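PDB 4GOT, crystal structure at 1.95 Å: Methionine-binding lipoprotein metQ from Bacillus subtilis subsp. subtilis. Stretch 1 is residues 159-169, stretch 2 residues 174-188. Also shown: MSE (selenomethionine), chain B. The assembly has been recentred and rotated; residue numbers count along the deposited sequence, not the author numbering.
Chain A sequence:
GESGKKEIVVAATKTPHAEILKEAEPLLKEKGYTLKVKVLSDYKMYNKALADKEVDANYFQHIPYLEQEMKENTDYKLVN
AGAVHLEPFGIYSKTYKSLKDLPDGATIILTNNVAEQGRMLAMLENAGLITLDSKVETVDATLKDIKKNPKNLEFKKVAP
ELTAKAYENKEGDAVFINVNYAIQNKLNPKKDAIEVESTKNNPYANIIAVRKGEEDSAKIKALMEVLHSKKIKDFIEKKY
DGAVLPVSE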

# COMPACT_ATOMS: atom_id res chain seq x y z
N ALA A 159 -4.74 -8.23 10.70
CA ALA A 159 -5.21 -7.14 9.85
C ALA A 159 -4.06 -6.13 9.66
O ALA A 159 -3.27 -5.92 10.59
CB ALA A 159 -6.45 -6.49 10.46
N PRO A 160 -3.93 -5.55 8.44
CA PRO A 160 -2.83 -4.58 8.15
C PRO A 160 -2.94 -3.35 9.06
O PRO A 160 -1.95 -2.73 9.39
CB PRO A 160 -3.03 -4.23 6.66
CG PRO A 160 -4.24 -4.98 6.23
CD PRO A 160 -4.63 -5.99 7.22
N GLU A 161 -4.16 -3.07 9.53
CA GLU A 161 -4.39 -1.98 10.45
C GLU A 161 -3.83 -2.22 11.87
O GLU A 161 -3.82 -1.30 12.73
CB GLU A 161 -5.93 -1.72 10.54
CG GLU A 161 -6.58 -1.12 9.28
CD GLU A 161 -6.72 -2.07 8.07
OE1 GLU A 161 -6.88 -3.32 8.30
OE2 GLU A 161 -6.74 -1.56 6.90
N LEU A 162 -3.48 -3.47 12.17
CA LEU A 162 -3.15 -3.89 13.52
C LEU A 162 -1.79 -4.53 13.61
O LEU A 162 -1.38 -4.87 14.70
CB LEU A 162 -4.18 -4.92 14.03
CG LEU A 162 -5.59 -4.39 14.37
CD1 LEU A 162 -6.47 -5.58 14.76
CD2 LEU A 162 -5.59 -3.27 15.43
N THR A 163 -1.08 -4.72 12.48
CA THR A 163 0.27 -5.28 12.57
C THR A 163 1.28 -4.40 13.39
O THR A 163 2.20 -4.95 14.07
CB THR A 163 0.87 -5.62 11.20
OG1 THR A 163 0.76 -4.49 10.34
CG2 THR A 163 0.18 -6.86 10.58
N ALA A 164 1.15 -3.08 13.33
CA ALA A 164 1.92 -2.19 14.25
C ALA A 164 1.74 -2.61 15.72
O ALA A 164 2.70 -2.58 16.51
CB ALA A 164 1.54 -0.72 14.07
N LYS A 165 0.51 -3.02 16.11
CA LYS A 165 0.28 -3.56 17.47
C LYS A 165 0.92 -4.95 17.70
O LYS A 165 1.47 -5.17 18.77
CB LYS A 165 -1.21 -3.61 17.86
CG LYS A 165 -1.99 -2.30 17.75
CD LYS A 165 -1.45 -1.20 18.66
CE LYS A 165 -0.68 -0.11 17.89
NZ LYS A 165 -0.06 0.96 18.76
N ALA A 166 0.85 -5.87 16.72
CA ALA A 166 1.46 -7.18 16.84
C ALA A 166 2.97 -7.03 17.07
O ALA A 166 3.58 -7.79 17.84
CB ALA A 166 1.18 -8.06 15.60
N TYR A 167 3.54 -6.03 16.39
CA TYR A 167 4.96 -5.64 16.54
C TYR A 167 5.26 -5.13 17.94
O TYR A 167 6.13 -5.68 18.62
CB TYR A 167 5.30 -4.61 15.46
CG TYR A 167 6.54 -3.76 15.72
CD1 TYR A 167 7.82 -4.29 15.60
CD2 TYR A 167 6.40 -2.43 16.06
CE1 TYR A 167 8.94 -3.51 15.82
CE2 TYR A 167 7.51 -1.64 16.28
CZ TYR A 167 8.77 -2.18 16.17
OH TYR A 167 9.82 -1.36 16.41
N GLU A 168 4.53 -4.14 18.41
CA GLU A 168 4.72 -3.64 19.78
C GLU A 168 4.50 -4.70 20.87
O GLU A 168 5.19 -4.70 21.85
CB GLU A 168 3.78 -2.47 20.06
CG GLU A 168 4.26 -1.17 19.43
CD GLU A 168 3.14 -0.15 19.26
OE1 GLU A 168 2.10 -0.23 19.96
OE2 GLU A 168 3.32 0.75 18.42
N ASN A 169 3.52 -5.59 20.66
CA ASN A 169 3.17 -6.70 21.59
C ASN A 169 4.12 -7.90 21.53
O ASN A 169 3.98 -8.85 22.29
CB ASN A 169 1.76 -7.23 21.27
CG ASN A 169 0.68 -6.16 21.45
OD1 ASN A 169 0.88 -5.22 22.19
ND2 ASN A 169 -0.46 -6.31 20.75
N ALA A 174 8.90 -11.63 13.83
CA ALA A 174 9.06 -10.65 12.76
C ALA A 174 7.65 -10.36 12.22
O ALA A 174 6.77 -11.24 12.22
CB ALA A 174 9.98 -11.18 11.65
N VAL A 175 7.44 -9.11 11.81
CA VAL A 175 6.07 -8.60 11.49
C VAL A 175 6.09 -7.70 10.26
O VAL A 175 6.93 -6.78 10.17
CB VAL A 175 5.45 -7.80 12.68
CG1 VAL A 175 4.04 -7.34 12.30
CG2 VAL A 175 5.44 -8.63 13.96
N PHE A 176 5.22 -7.99 9.28
CA PHE A 176 5.04 -7.12 8.08
C PHE A 176 4.14 -5.94 8.41
O PHE A 176 3.08 -6.12 9.01
CB PHE A 176 4.44 -7.88 6.89
CG PHE A 176 5.41 -8.84 6.23
CD1 PHE A 176 5.54 -10.14 6.69
CD2 PHE A 176 6.18 -8.44 5.16
CE1 PHE A 176 6.44 -11.04 6.10
CE2 PHE A 176 7.08 -9.33 4.55
CZ PHE A 176 7.21 -10.63 5.02
N ILE A 177 4.59 -4.73 8.05
CA ILE A 177 3.76 -3.50 8.23
C ILE A 177 3.87 -2.66 6.92
O ILE A 177 4.98 -2.33 6.44
CB ILE A 177 4.17 -2.62 9.45
CG1 ILE A 177 4.49 -3.47 10.70
CG2 ILE A 177 3.06 -1.62 9.77
CD1 ILE A 177 5.03 -2.69 11.90
N ASN A 178 2.71 -2.34 6.34
CA ASN A 178 2.63 -1.47 5.16
C ASN A 178 3.10 -0.08 5.58
O ASN A 178 2.74 0.36 6.67
CB ASN A 178 1.18 -1.35 4.67
CG ASN A 178 0.60 -2.66 4.13
OD1 ASN A 178 0.77 -2.98 2.95
ND2 ASN A 178 -0.07 -3.41 4.98
N VAL A 179 3.84 0.62 4.73
CA VAL A 179 4.36 1.96 5.08
C VAL A 179 3.25 2.91 5.62
O VAL A 179 3.47 3.63 6.58
CB VAL A 179 5.12 2.63 3.91
CG1 VAL A 179 5.50 4.08 4.30
CG2 VAL A 179 6.33 1.80 3.44
N ASN A 180 2.08 2.95 5.00
CA ASN A 180 1.01 3.87 5.48
C ASN A 180 0.61 3.67 6.96
O ASN A 180 0.49 4.63 7.74
CB ASN A 180 -0.24 3.83 4.59
CG ASN A 180 -1.10 2.58 4.76
OD1 ASN A 180 -0.76 1.50 4.22
ND2 ASN A 180 -2.26 2.73 5.43
N TYR A 181 0.48 2.40 7.36
CA TYR A 181 0.16 2.07 8.75
C TYR A 181 1.36 2.14 9.65
O TYR A 181 1.21 2.53 10.81
CB TYR A 181 -0.52 0.71 8.81
CG TYR A 181 -1.91 0.75 8.28
CD1 TYR A 181 -2.81 1.74 8.74
CD2 TYR A 181 -2.37 -0.21 7.36
CE1 TYR A 181 -4.11 1.79 8.27
CE2 TYR A 181 -3.68 -0.17 6.91
CZ TYR A 181 -4.54 0.82 7.36
OH TYR A 181 -5.85 0.88 6.91
N ALA A 182 2.57 1.89 9.10
CA ALA A 182 3.79 2.13 9.88
C ALA A 182 3.92 3.58 10.26
O ALA A 182 4.16 3.90 11.40
CB ALA A 182 5.03 1.68 9.10
N ILE A 183 3.80 4.49 9.28
CA ILE A 183 3.87 5.95 9.54
C ILE A 183 2.70 6.43 10.42
O ILE A 183 2.92 7.27 11.28
CB ILE A 183 3.97 6.80 8.25
CG1 ILE A 183 5.27 6.48 7.48
CG2 ILE A 183 4.05 8.31 8.56
CD1 ILE A 183 5.29 7.13 6.13
N GLN A 184 1.50 5.88 10.21
CA GLN A 184 0.33 6.20 11.03
C GLN A 184 0.53 5.91 12.54
O GLN A 184 0.08 6.68 13.37
CB GLN A 184 -0.95 5.50 10.49
CG GLN A 184 -2.25 6.06 11.13
CD GLN A 184 -3.54 5.57 10.47
OE1 GLN A 184 -3.54 5.11 9.32
NE2 GLN A 184 -4.67 5.74 11.17
N ASN A 185 1.23 4.81 12.85
CA ASN A 185 1.76 4.45 14.17
C ASN A 185 3.06 5.20 14.59
O ASN A 185 3.67 4.82 15.56
CB ASN A 185 2.09 2.94 14.16
CG ASN A 185 2.21 2.33 15.56
OD1 ASN A 185 1.29 2.42 16.38
ND2 ASN A 185 3.33 1.67 15.82
N LYS A 186 3.50 6.20 13.85
CA LYS A 186 4.69 6.99 14.22
C LYS A 186 6.02 6.22 14.12
O LYS A 186 7.01 6.59 14.77
CB LYS A 186 4.54 7.59 15.62
CG LYS A 186 3.22 8.30 15.87
CD LYS A 186 2.94 9.40 14.86
CE LYS A 186 1.98 10.47 15.39
NZ LYS A 186 0.59 9.98 15.68
N LEU A 187 6.04 5.17 13.32
CA LEU A 187 7.29 4.50 12.99
C LEU A 187 7.95 5.20 11.79
O LEU A 187 7.30 5.77 10.95
CB LEU A 187 7.05 3.01 12.68
CG LEU A 187 6.58 2.13 13.84
CD1 LEU A 187 6.13 0.74 13.33
CD2 LEU A 187 7.69 2.04 14.90
N ASN A 188 9.25 5.13 11.72
CA ASN A 188 9.97 5.65 10.58
C ASN A 188 10.54 4.44 9.81
O ASN A 188 11.52 3.84 10.25
CB ASN A 188 11.06 6.60 11.10
CG ASN A 188 11.89 7.22 9.99
OD1 ASN A 188 12.83 7.97 10.27
ND2 ASN A 188 11.56 6.93 8.74
N MSE B . -0.29 1.83 0.89
CA MSE B . -0.19 0.35 0.96
C MSE B . 1.16 -0.20 0.38
O MSE B . 1.49 0.20 -0.70
OXT MSE B . 1.91 -1.05 0.92
CB MSE B . -1.35 -0.26 0.15
CG MSE B . -1.58 -1.73 0.34
SE MSE B . -2.94 -2.46 -0.89
CE MSE B . -4.64 -1.72 0.09
O HOH W 1 0.29 -3.27 7.63

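A short helix packs against a strand and the helix that follows it, through an apolar centre of small and branched side chains with polar contacts at Tyr-181 and Asn-185 along its border. The helix of residues 163-168 runs nearly antiparallel to the strand of residues 174-177, at 157° and with a closest axial approach of 7.9 Å, so Thr-163 lies near Ile-177 while Tyr-167 lies near Val-175. Together the two stretches bury 632 Å².

Ala-164 points toward the second stretch; Ile-177 CD1 rests 3.9 Å from Ala-164 CA, against the helix backbone, while the methyl of Ala-164 faces Asn-185. Val-175, a beta-branched residue well suited to a strand, fills the space beneath the helix: its CG1 is 3.8 Å from Thr-163 CB and 4.4 Å from Ala-166 CB. Tyr-167 extends the apolar surface. Its CB sits 4.1 Å from Ile-177 CD1, and farther out its ring carbon CE2 reaches Leu-187 CD2 at 3.9 Å. These contacts have no directional demand; they work by shape and by the exclusion of water.

Near the start of the first stretch, Tyr-181 supplies both a flat surface and a hydroxyl. Glu-161 CA stands 4.0 Å from the centroid of the ring, only 8° off its normal, a CH-pi contact over the face. The Glu-161 side chain then bends so that OE2 comes 2.6 Å from Tyr-181 OH, a weak hydrogen bond. Pro-160 adds an apolar contact, its CB 4.1 Å from Tyr-181 CE2.

A water completes the join between the loop before the helix and the end of the strand. It donates to Pro-160 O at 2.9 Å and accepts from Asn-178 N, its own O again 2.9 Å away, thereby satisfying two backbone groups that do not meet directly. Thr-163 OG1 also bonds to this water O, at 3.0 Å.

The far polar cluster centres on Asn-185, just after the second helix. An amide suits this place because it can accept and donate at once: Lys-165 NZ donates to Asn-185 OD1 at 3.1 Å, and Asn-185 ND2 donates to Glu-168 OE2 at 2.8 Å, with a nearly straight N-H...O angle of 164°. Lys-165 NZ also forms a salt bridge with Glu-168 OE1 at 2.7 Å, closing a small network in which the charged pair and the amide hold one another. Next to them, Ala-164 CB approaches Asn-185 CG to 3.5 Å, joining this polar group to the apolar centre.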